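Local coordinates for protein inactive dihydropteroate synthase 2 (Mycobacterium tuberculosis, PDB 2VP8) that resembles dihydropteroate synthase but probably lacks its activity, probably binds the pterin pyrophosphate substrate only very weakly, and may bind the inhibitor dapsone, at residues 69-74 with 105-110; 43-48 with 140-145; 128-133 with 150-155; 273-278 with 295-300. One frame throughout, in Å; residues are numbered along the deposited sequence.

Interaction 1 (69-74 with 105-110)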
# COMPACT_ATOMS: atom_id res chain seq x y z
N ASP B 69 -22.76 -18.53 -5.53
CA ASP B 69 -21.37 -18.88 -5.33
C ASP B 69 -20.55 -17.64 -5.01
O ASP B 69 -19.70 -17.68 -4.12
CB ASP B 69 -20.81 -19.58 -6.56
CG ASP B 69 -21.32 -21.00 -6.72
OD1 ASP B 69 -21.93 -21.54 -5.76
OD2 ASP B 69 -21.11 -21.58 -7.80
N ALA B 70 -20.81 -16.55 -5.73
CA ALA B 70 -20.14 -15.27 -5.50
C ALA B 70 -20.26 -14.86 -4.04
O ALA B 70 -19.27 -14.46 -3.41
CB ALA B 70 -20.71 -14.19 -6.39
N VAL B 71 -21.47 -14.99 -3.50
CA VAL B 71 -21.70 -14.71 -2.08
C VAL B 71 -20.91 -15.68 -1.22
O VAL B 71 -20.15 -15.25 -0.35
CB VAL B 71 -23.20 -14.74 -1.72
CG1 VAL B 71 -23.40 -14.62 -0.20
CG2 VAL B 71 -23.93 -13.63 -2.44
N HIS B 72 -21.06 -16.97 -1.47
CA HIS B 72 -20.38 -17.97 -0.66
C HIS B 72 -18.88 -17.72 -0.58
O HIS B 72 -18.28 -17.90 0.47
CB HIS B 72 -20.63 -19.39 -1.18
CG HIS B 72 -22.04 -19.85 -1.05
ND1 HIS B 72 -22.66 -20.62 -2.01
CD2 HIS B 72 -22.96 -19.66 -0.07
CE1 HIS B 72 -23.90 -20.88 -1.63
NE2 HIS B 72 -24.10 -20.31 -0.45
N ARG B 73 -18.30 -17.31 -1.71
CA ARG B 73 -16.87 -17.06 -1.79
C ARG B 73 -16.49 -15.82 -0.97
O ARG B 73 -15.54 -15.86 -0.18
CB ARG B 73 -16.45 -16.90 -3.25
CG ARG B 73 -15.15 -17.61 -3.61
CD ARG B 73 -14.65 -17.29 -5.03
NE ARG B 73 -15.62 -17.65 -6.08
CZ ARG B 73 -16.33 -16.77 -6.79
NH1 ARG B 73 -16.19 -15.45 -6.58
NH2 ARG B 73 -17.18 -17.20 -7.72
N ALA B 74 -17.24 -14.74 -1.14
CA ALA B 74 -16.97 -13.50 -0.42
C ALA B 74 -17.04 -13.69 1.10
O ALA B 74 -16.18 -13.19 1.84
CB ALA B 74 -17.92 -12.40 -0.87
N VAL B 105 -35.01 -8.85 -4.59
CA VAL B 105 -35.72 -9.36 -3.40
C VAL B 105 -35.47 -10.85 -3.12
O VAL B 105 -35.03 -11.19 -2.03
CB VAL B 105 -37.24 -8.97 -3.41
CG1 VAL B 105 -38.04 -9.79 -2.40
CG2 VAL B 105 -37.40 -7.49 -3.12
N PRO B 106 -35.71 -11.73 -4.12
CA PRO B 106 -35.47 -13.15 -3.84
C PRO B 106 -34.01 -13.41 -3.47
O PRO B 106 -33.72 -14.27 -2.65
CB PRO B 106 -35.82 -13.83 -5.16
CG PRO B 106 -36.71 -12.88 -5.86
CD PRO B 106 -36.20 -11.53 -5.49
N PHE B 107 -33.10 -12.65 -4.07
CA PHE B 107 -31.68 -12.82 -3.83
C PHE B 107 -31.28 -12.38 -2.43
O PHE B 107 -30.53 -13.08 -1.75
CB PHE B 107 -30.86 -12.08 -4.89
CG PHE B 107 -29.40 -12.38 -4.83
CD1 PHE B 107 -28.93 -13.67 -5.01
CD2 PHE B 107 -28.49 -11.37 -4.58
CE1 PHE B 107 -27.58 -13.95 -4.94
CE2 PHE B 107 -27.13 -11.65 -4.52
CZ PHE B 107 -26.68 -12.94 -4.70
N ILE B 108 -31.78 -11.21 -2.00
CA ILE B 108 -31.58 -10.76 -0.62
C ILE B 108 -32.25 -11.74 0.34
O ILE B 108 -31.66 -12.13 1.34
CB ILE B 108 -32.11 -9.33 -0.40
CG1 ILE B 108 -31.22 -8.31 -1.10
CG2 ILE B 108 -32.18 -9.01 1.10
CD1 ILE B 108 -31.95 -7.07 -1.59
N GLU B 109 -33.48 -12.14 0.02
CA GLU B 109 -34.21 -13.14 0.80
C GLU B 109 -33.38 -14.40 0.98
O GLU B 109 -33.26 -14.90 2.10
CB GLU B 109 -35.55 -13.49 0.16
CG GLU B 109 -36.67 -12.53 0.52
CD GLU B 109 -38.03 -12.97 -0.00
OE1 GLU B 109 -38.11 -13.97 -0.76
OE2 GLU B 109 -39.02 -12.32 0.35
N TRP B 110 -32.80 -14.90 -0.12
CA TRP B 110 -31.95 -16.09 -0.07
C TRP B 110 -30.71 -15.83 0.76
O TRP B 110 -30.31 -16.68 1.57
CB TRP B 110 -31.54 -16.56 -1.47
CG TRP B 110 -30.50 -17.64 -1.38
CD1 TRP B 110 -30.71 -18.98 -1.17
CD2 TRP B 110 -29.07 -17.47 -1.43
NE1 TRP B 110 -29.52 -19.64 -1.11
CE2 TRP B 110 -28.49 -18.75 -1.26
CE3 TRP B 110 -28.23 -16.36 -1.60
CZ2 TRP B 110 -27.10 -18.95 -1.26
CZ3 TRP B 110 -26.84 -16.56 -1.61
CH2 TRP B 110 -26.30 -17.85 -1.44
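Val71 and His72 of helix 65-76 meet Phe107 and Trp110 of helix 98-114. Both are outer helices of the TIM barrel of this dihydropteroate synthase relative, the first following strand 43-49 and the second following strand 81-85. The two segments cross at -37°. Their axes come no nearer than 12.3 Å. Side chains from both helices bridge the gap, the longer reach being that of Phe107 and Trp110.

Trp110 places CG anti to its backbone N (chi1 171°), and the indole reaches across with its six-membered ring leading. The His72 ring meets the far edge of the indole, and the two side chains run at about a right angle. The ring planes are turned 70° from each other and the centroids lie 5.2 Å apart. His72 NE2 is the closest atom, 3.4 Å from Trp110 CZ2.

Val71 points toward the other helix and slides past both aromatic side chains, which come the opposite way. Its CB faces the indole edge, 4.1 Å from Trp110 CZ3. Phe107 and Val71 also reach inward to Val48 of strand 43-49, so this half of the contact is buried. The His72 half is partly exposed. The CG2 methyl of Val71 meets the phenyl ring obliquely, 3.6 Å from Phe107 CZ.

Interaction 2 (43-48 with 140-145)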
# COMPACT_ATOMS: atom_id res chain seq x y z
N LEU B 43 -12.90 -3.03 7.09
CA LEU B 43 -13.90 -3.95 6.60
C LEU B 43 -13.95 -4.01 5.10
O LEU B 43 -13.54 -3.07 4.43
CB LEU B 43 -15.29 -3.56 7.12
CG LEU B 43 -15.38 -3.22 8.60
CD1 LEU B 43 -16.78 -2.72 8.91
CD2 LEU B 43 -14.98 -4.44 9.44
N ILE B 44 -14.49 -5.12 4.60
CA ILE B 44 -14.61 -5.38 3.17
C ILE B 44 -16.08 -5.49 2.76
O ILE B 44 -16.84 -6.29 3.32
CB ILE B 44 -13.92 -6.70 2.79
CG1 ILE B 44 -12.46 -6.69 3.24
CG2 ILE B 44 -14.06 -6.95 1.28
CD1 ILE B 44 -11.83 -8.08 3.29
N MET B 45 -16.47 -4.68 1.78
CA MET B 45 -17.78 -4.77 1.14
C MET B 45 -17.59 -5.48 -0.21
O MET B 45 -16.90 -4.99 -1.09
CB MET B 45 -18.37 -3.38 0.95
CG MET B 45 -19.67 -3.34 0.19
SD MET B 45 -20.21 -1.65 -0.20
CE MET B 45 -21.27 -1.33 1.20
N ALA B 46 -18.20 -6.66 -0.34
CA ALA B 46 -18.06 -7.48 -1.53
C ALA B 46 -19.19 -7.20 -2.52
O ALA B 46 -20.36 -7.35 -2.18
CB ALA B 46 -18.07 -8.92 -1.14
N ILE B 47 -18.82 -6.78 -3.73
CA ILE B 47 -19.79 -6.51 -4.78
C ILE B 47 -20.30 -7.83 -5.39
O ILE B 47 -19.53 -8.60 -5.95
CB ILE B 47 -19.18 -5.64 -5.91
CG1 ILE B 47 -18.70 -4.30 -5.36
CG2 ILE B 47 -20.17 -5.44 -7.06
CD1 ILE B 47 -17.88 -3.48 -6.32
N VAL B 48 -21.60 -8.07 -5.28
CA VAL B 48 -22.21 -9.23 -5.91
C VAL B 48 -23.36 -8.80 -6.81
O VAL B 48 -24.32 -8.18 -6.36
CB VAL B 48 -22.69 -10.27 -4.87
CG1 VAL B 48 -23.48 -11.38 -5.53
CG2 VAL B 48 -21.50 -10.86 -4.14
N LEU B 140 -28.24 -2.03 4.97
CA LEU B 140 -27.53 -0.83 4.58
C LEU B 140 -27.91 -0.47 3.16
O LEU B 140 -27.91 -1.33 2.28
CB LEU B 140 -26.01 -1.09 4.68
CG LEU B 140 -24.95 -0.09 4.21
CD1 LEU B 140 -25.04 1.25 4.96
CD2 LEU B 140 -23.58 -0.69 4.38
N ILE B 141 -28.26 0.79 2.93
CA ILE B 141 -28.48 1.25 1.57
C ILE B 141 -27.20 1.88 1.04
O ILE B 141 -26.64 2.81 1.64
CB ILE B 141 -29.64 2.24 1.46
CG1 ILE B 141 -30.89 1.67 2.15
CG2 ILE B 141 -29.92 2.56 -0.01
CD1 ILE B 141 -31.91 2.70 2.52
N ASN B 142 -26.72 1.34 -0.08
CA ASN B 142 -25.56 1.88 -0.75
C ASN B 142 -25.99 2.68 -1.97
O ASN B 142 -25.97 2.18 -3.10
CB ASN B 142 -24.60 0.76 -1.13
CG ASN B 142 -23.26 1.27 -1.59
OD1 ASN B 142 -22.95 2.46 -1.46
ND2 ASN B 142 -22.44 0.38 -2.15
N ASP B 143 -26.39 3.93 -1.72
CA ASP B 143 -26.76 4.86 -2.78
C ASP B 143 -25.53 5.22 -3.59
O ASP B 143 -24.79 6.15 -3.25
CB ASP B 143 -27.45 6.10 -2.22
CG ASP B 143 -28.01 7.02 -3.30
OD1 ASP B 143 -27.62 6.86 -4.49
OD2 ASP B 143 -28.84 7.90 -2.97
N THR B 144 -25.32 4.47 -4.67
CA THR B 144 -24.13 4.58 -5.49
C THR B 144 -24.08 5.87 -6.35
O THR B 144 -23.05 6.18 -6.95
CB THR B 144 -23.96 3.31 -6.38
OG1 THR B 144 -22.65 3.27 -6.93
CG2 THR B 144 -25.00 3.27 -7.50
N TRP B 145 -25.19 6.62 -6.38
CA TRP B 145 -25.27 7.86 -7.15
C TRP B 145 -25.04 9.12 -6.31
O TRP B 145 -24.37 10.05 -6.75
CB TRP B 145 -26.61 7.94 -7.89
CG TRP B 145 -26.66 7.13 -9.17
CD1 TRP B 145 -26.77 5.76 -9.27
CD2 TRP B 145 -26.62 7.63 -10.51
NE1 TRP B 145 -26.79 5.39 -10.59
CE2 TRP B 145 -26.70 6.51 -11.38
CE3 TRP B 145 -26.52 8.91 -11.07
CZ2 TRP B 145 -26.69 6.64 -12.78
CZ3 TRP B 145 -26.50 9.04 -12.47
CH2 TRP B 145 -26.59 7.91 -13.30
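Met45 meets Leu140 and Asn142 inside the TIM barrel. The three side chains point inward from strands 43-49 and 140-142, which are separated in the barrel by strands 81-85 and 119-123. The two segments therefore share no backbone pairing. Their nearest CA atoms, those of Met45 and Asn142, are 10.4 Å apart, and side chains alone fill the distance.

The packed part is small and fully buried. With chi1 at 175° the Met45 chain sets off beside the carbonyl carbon and stays extended through chi2. The chain then bends at chi3, -93°, which turns the methyl aside from the line of the chain. The sulfur comes to the amide end of Asn142, with SD 3.6 Å from ND2. The bent methyl passes to the leucine, and Met45 CE is 4.0 Å from Leu140 CD2.

The Asn142 amide nitrogen has its polar partner on another strand: it hydrogen-bonds Asp83 OD1. This bond helps to hold the amide beside the methionine. The Asn142 side chain is also about 5 Å from that of His220, a residue probably characteristic of family members without synthase activity.

The end of the second segment is loop, in which Thr144 is partly exposed and Trp145 exposed. The loop is shaped by an Asx turn. Asp143 OD1 accepts from Trp145 N at 3.1 Å, with an N-H...O angle of 147°.

Interaction 3 (128-133 with 150-155)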
# COMPACT_ATOMS: atom_id res chain seq x y z
N GLN B 128 -37.81 3.34 -4.02
CA GLN B 128 -38.75 2.21 -4.12
C GLN B 128 -37.99 0.88 -4.07
O GLN B 128 -38.43 -0.07 -3.41
CB GLN B 128 -39.57 2.30 -5.42
CG GLN B 128 -40.50 3.52 -5.52
CD GLN B 128 -41.49 3.43 -6.68
OE1 GLN B 128 -41.47 2.47 -7.45
NE2 GLN B 128 -42.36 4.42 -6.80
N VAL B 129 -36.84 0.83 -4.74
CA VAL B 129 -36.01 -0.36 -4.79
C VAL B 129 -35.39 -0.65 -3.43
O VAL B 129 -35.38 -1.80 -2.97
CB VAL B 129 -34.91 -0.25 -5.88
CG1 VAL B 129 -34.12 -1.53 -5.98
CG2 VAL B 129 -35.53 0.07 -7.23
N ALA B 130 -34.89 0.39 -2.77
CA ALA B 130 -34.32 0.27 -1.44
C ALA B 130 -35.34 -0.17 -0.41
O ALA B 130 -35.01 -0.92 0.52
CB ALA B 130 -33.69 1.58 -1.01
N LYS B 131 -36.58 0.28 -0.58
CA LYS B 131 -37.68 -0.06 0.32
C LYS B 131 -37.87 -1.57 0.43
O LYS B 131 -37.75 -2.14 1.52
CB LYS B 131 -38.98 0.61 -0.15
CG LYS B 131 -40.02 0.83 0.95
CD LYS B 131 -41.31 1.44 0.41
CE LYS B 131 -42.27 1.80 1.54
NZ LYS B 131 -43.65 2.06 1.04
N ALA B 132 -38.12 -2.22 -0.71
CA ALA B 132 -38.35 -3.67 -0.73
C ALA B 132 -37.10 -4.46 -0.34
O ALA B 132 -37.21 -5.55 0.21
CB ALA B 132 -38.84 -4.10 -2.10
N ALA B 133 -35.93 -3.90 -0.64
CA ALA B 133 -34.66 -4.55 -0.35
C ALA B 133 -34.40 -4.61 1.15
O ALA B 133 -33.94 -5.63 1.67
CB ALA B 133 -33.53 -3.86 -1.06
N PRO B 150 -34.46 12.16 -3.28
CA PRO B 150 -34.53 12.82 -1.97
C PRO B 150 -35.25 11.98 -0.90
O PRO B 150 -35.03 12.19 0.29
CB PRO B 150 -35.31 14.10 -2.27
CG PRO B 150 -36.07 13.82 -3.51
CD PRO B 150 -35.21 12.90 -4.31
N ALA B 151 -36.09 11.04 -1.34
CA ALA B 151 -36.84 10.18 -0.43
C ALA B 151 -35.97 9.09 0.22
O ALA B 151 -36.41 8.43 1.16
CB ALA B 151 -38.01 9.54 -1.17
N MET B 152 -34.75 8.92 -0.28
CA MET B 152 -33.87 7.83 0.17
C MET B 152 -33.55 7.81 1.68
O MET B 152 -33.68 6.75 2.30
CB MET B 152 -32.58 7.78 -0.67
CG MET B 152 -31.73 6.54 -0.45
SD MET B 152 -32.57 4.99 -0.87
CE MET B 152 -32.26 4.92 -2.63
N PRO B 153 -33.14 8.95 2.27
CA PRO B 153 -32.88 8.91 3.72
C PRO B 153 -34.12 8.53 4.53
O PRO B 153 -34.01 7.81 5.52
CB PRO B 153 -32.45 10.34 4.04
CG PRO B 153 -31.96 10.89 2.74
CD PRO B 153 -32.86 10.28 1.72
N GLU B 154 -35.29 9.00 4.10
CA GLU B 154 -36.57 8.62 4.72
C GLU B 154 -36.71 7.10 4.79
O GLU B 154 -37.09 6.56 5.82
CB GLU B 154 -37.76 9.23 3.96
CG GLU B 154 -38.63 10.19 4.78
CD GLU B 154 -38.15 11.64 4.73
OE1 GLU B 154 -37.01 11.91 5.25
OE2 GLU B 154 -38.93 12.51 4.21
N VAL B 155 -36.39 6.42 3.69
CA VAL B 155 -36.49 4.97 3.60
C VAL B 155 -35.60 4.27 4.63
O VAL B 155 -36.06 3.40 5.37
CB VAL B 155 -36.16 4.45 2.17
CG1 VAL B 155 -36.30 2.93 2.09
CG2 VAL B 155 -37.04 5.13 1.14
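Flat side chains play no part where Ala130 and Lys131 meet Met152 and Val155. The one planar group touched is the peptide between Ala130 and Lys131. Val155 CG1 lies over one face of it, 4.1 Å from Ala130 C. The same methyl is 3.7 Å from Lys131 CA. The closest atoms to Val155 CG1 are thus backbone atoms of Lys131. Its CG1 is anti to the backbone N (chi1 -179°), the position that carries this methyl across.

One turn earlier, Met152 reaches the same helix differently. The chain folds at chi2 (61°) and again at chi3 (84°). The folds bring the thioether up to the Ala130 methyl, with SD 3.6 Å from CB. The terminal CE lies close by, 4.0 Å from Ala130 CB. Ala130 is thus met by the sulfur end of Met152 and, at the longer CB to CG1 distance of 4.3 Å, by Val155.

The two helices, 127-136 and 152-159, are neighbours on the outside of the TIM barrel. Strand 140-142 lies between them in sequence, and its Ile141 sits beneath both Ala130 and Met152. The helices come close, with the CA atoms of Lys131 and Val155 6.1 Å apart; the small Ala130 is consistent with this.

The contact changes character outward. Ala130 and Met152 are buried, while Lys131 is exposed and offers only the base of its side chain. Its extended chain leads away from the second helix beyond CB, which stays 4.2 Å from Val155 CG1.

Interaction 4 (273-278 with 295-300)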
# COMPACT_ATOMS: atom_id res chain seq x y z
N ALA B 273 -1.97 -0.78 -3.48
CA ALA B 273 -1.19 0.29 -2.89
C ALA B 273 -2.11 1.35 -2.30
O ALA B 273 -1.93 1.75 -1.15
CB ALA B 273 -0.26 0.90 -3.91
N ALA B 274 -3.10 1.78 -3.08
CA ALA B 274 -4.08 2.77 -2.65
C ALA B 274 -4.90 2.23 -1.47
O ALA B 274 -5.23 2.97 -0.54
CB ALA B 274 -4.99 3.14 -3.79
N THR B 275 -5.21 0.94 -1.51
CA THR B 275 -5.98 0.32 -0.44
C THR B 275 -5.17 0.45 0.84
O THR B 275 -5.68 0.96 1.84
CB THR B 275 -6.31 -1.15 -0.77
OG1 THR B 275 -7.03 -1.21 -2.01
CG2 THR B 275 -7.15 -1.78 0.34
N ALA B 276 -3.91 0.01 0.77
CA ALA B 276 -3.00 0.03 1.90
C ALA B 276 -2.95 1.41 2.53
O ALA B 276 -3.23 1.57 3.72
CB ALA B 276 -1.62 -0.39 1.46
N LEU B 277 -2.64 2.41 1.72
CA LEU B 277 -2.58 3.79 2.15
C LEU B 277 -3.89 4.25 2.78
O LEU B 277 -3.90 4.81 3.87
CB LEU B 277 -2.18 4.69 0.98
CG LEU B 277 -0.68 4.98 0.84
CD1 LEU B 277 0.17 3.72 0.77
CD2 LEU B 277 -0.38 5.88 -0.35
N ALA B 278 -5.00 3.98 2.11
CA ALA B 278 -6.30 4.40 2.60
C ALA B 278 -6.59 3.75 3.96
O ALA B 278 -7.03 4.42 4.90
CB ALA B 278 -7.38 4.06 1.59
N ARG B 295 -8.43 -8.46 1.60
CA ARG B 295 -8.35 -8.89 2.98
C ARG B 295 -6.89 -8.97 3.43
O ARG B 295 -6.55 -8.48 4.51
CB ARG B 295 -9.04 -10.22 3.21
CG ARG B 295 -9.20 -10.52 4.70
CD ARG B 295 -9.48 -11.96 4.96
NE ARG B 295 -8.35 -12.80 4.59
CZ ARG B 295 -8.32 -13.61 3.54
NH1 ARG B 295 -9.37 -13.69 2.73
NH2 ARG B 295 -7.24 -14.34 3.30
N ARG B 296 -6.05 -9.56 2.58
CA ARG B 296 -4.64 -9.75 2.89
C ARG B 296 -3.87 -8.43 3.04
O ARG B 296 -2.95 -8.34 3.85
CB ARG B 296 -3.98 -10.69 1.89
CG ARG B 296 -4.43 -12.13 2.10
CD ARG B 296 -3.61 -13.12 1.32
NE ARG B 296 -3.86 -13.00 -0.11
CZ ARG B 296 -4.67 -13.78 -0.82
NH1 ARG B 296 -5.32 -14.80 -0.24
NH2 ARG B 296 -4.82 -13.55 -2.12
N VAL B 297 -4.26 -7.42 2.28
CA VAL B 297 -3.66 -6.09 2.39
C VAL B 297 -4.03 -5.46 3.73
O VAL B 297 -3.16 -5.04 4.49
CB VAL B 297 -4.07 -5.18 1.22
CG1 VAL B 297 -3.78 -3.72 1.54
CG2 VAL B 297 -3.35 -5.60 -0.06
N LEU B 298 -5.33 -5.42 4.02
CA LEU B 298 -5.86 -4.88 5.28
C LEU B 298 -5.32 -5.59 6.52
O LEU B 298 -5.17 -4.98 7.57
CB LEU B 298 -7.38 -4.97 5.28
CG LEU B 298 -8.04 -4.29 4.08
CD1 LEU B 298 -9.54 -4.36 4.24
CD2 LEU B 298 -7.57 -2.85 3.95
N GLU B 299 -5.05 -6.89 6.40
CA GLU B 299 -4.43 -7.64 7.48
C GLU B 299 -2.99 -7.16 7.72
O GLU B 299 -2.55 -7.04 8.86
CB GLU B 299 -4.46 -9.14 7.17
CG GLU B 299 -5.84 -9.75 7.38
CD GLU B 299 -5.94 -11.22 6.95
OE1 GLU B 299 -4.96 -11.80 6.44
OE2 GLU B 299 -7.03 -11.79 7.13
N MET B 300 -2.28 -6.86 6.63
CA MET B 300 -0.89 -6.45 6.74
C MET B 300 -0.81 -5.04 7.34
O MET B 300 0.03 -4.79 8.23
CB MET B 300 -0.22 -6.53 5.36
CG MET B 300 1.22 -6.09 5.32
SD MET B 300 2.33 -6.89 6.49
CE MET B 300 2.51 -8.54 5.81
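Thr275 and Ala276 receive Val297 and Leu298 in a first shell whose side-chain contacts are apolar. Thr275 CG2 touches both partners. It lies 3.8 Å from Leu298 CD2, where the two side chains run at about a right angle, and 4.1 Å from Val297 CG1. Val297 CG1 also lies against the Ala276 backbone, 3.8 Å from its N, and is 4.0 Å from Ala276 CB.

The threonine is turned by its own helix. OG1 hydrogen-bonds to Thr271 O one turn back, which leaves the methyl, anti to the backbone N (chi1 -57° for OG1), to face the neighbouring helix. The hydroxyl is thereby satisfied within a buried contact.

These helices, 267-280 and 291-306, are adjacent outer helices of the TIM barrel. Their segments cross at -38°, with axes 9.3 Å apart. Phe286 of strand 285-288 lies under Thr275 and Leu298, and Ile44 of strand 43-49 also meets Leu298. Within helix 291-306, Arg295 NE and Glu299 OE2 are 3.0 Å apart in a salt bridge whose hydrogen bond is weak.

On the outer side the second subunit of the homodimer closes in. Ala276 packs on Leu277 of that subunit, and Val297 on its Glu269. Arg296 NE makes a salt bridge to Glu269 OE1 of the second subunit.

From the N terminus, strand 43-49 opens interaction 2. Helix 65-76 then opens interaction 1, which closes at helix 98-114 after 30 intervening residues and is nested inside the loop of interaction 2. Helix 127-136 opens interaction 3 before strand 140-142 closes interaction 2. Helix 152-159 closes interaction 3 afterwards, so 2 and 3 cross. Interaction 4 follows in series, joining the last two helices of the barrel. Strand 43-49 links three sites: Ala46 and Val48 touch interaction 1, and Ile44 touches Arg295 and Leu298 of interaction 4. Interactions 1 and 3 meet through Ile108 and Ala133. Interactions 3 and 4 lie on opposite sides, centres 32 Å apart.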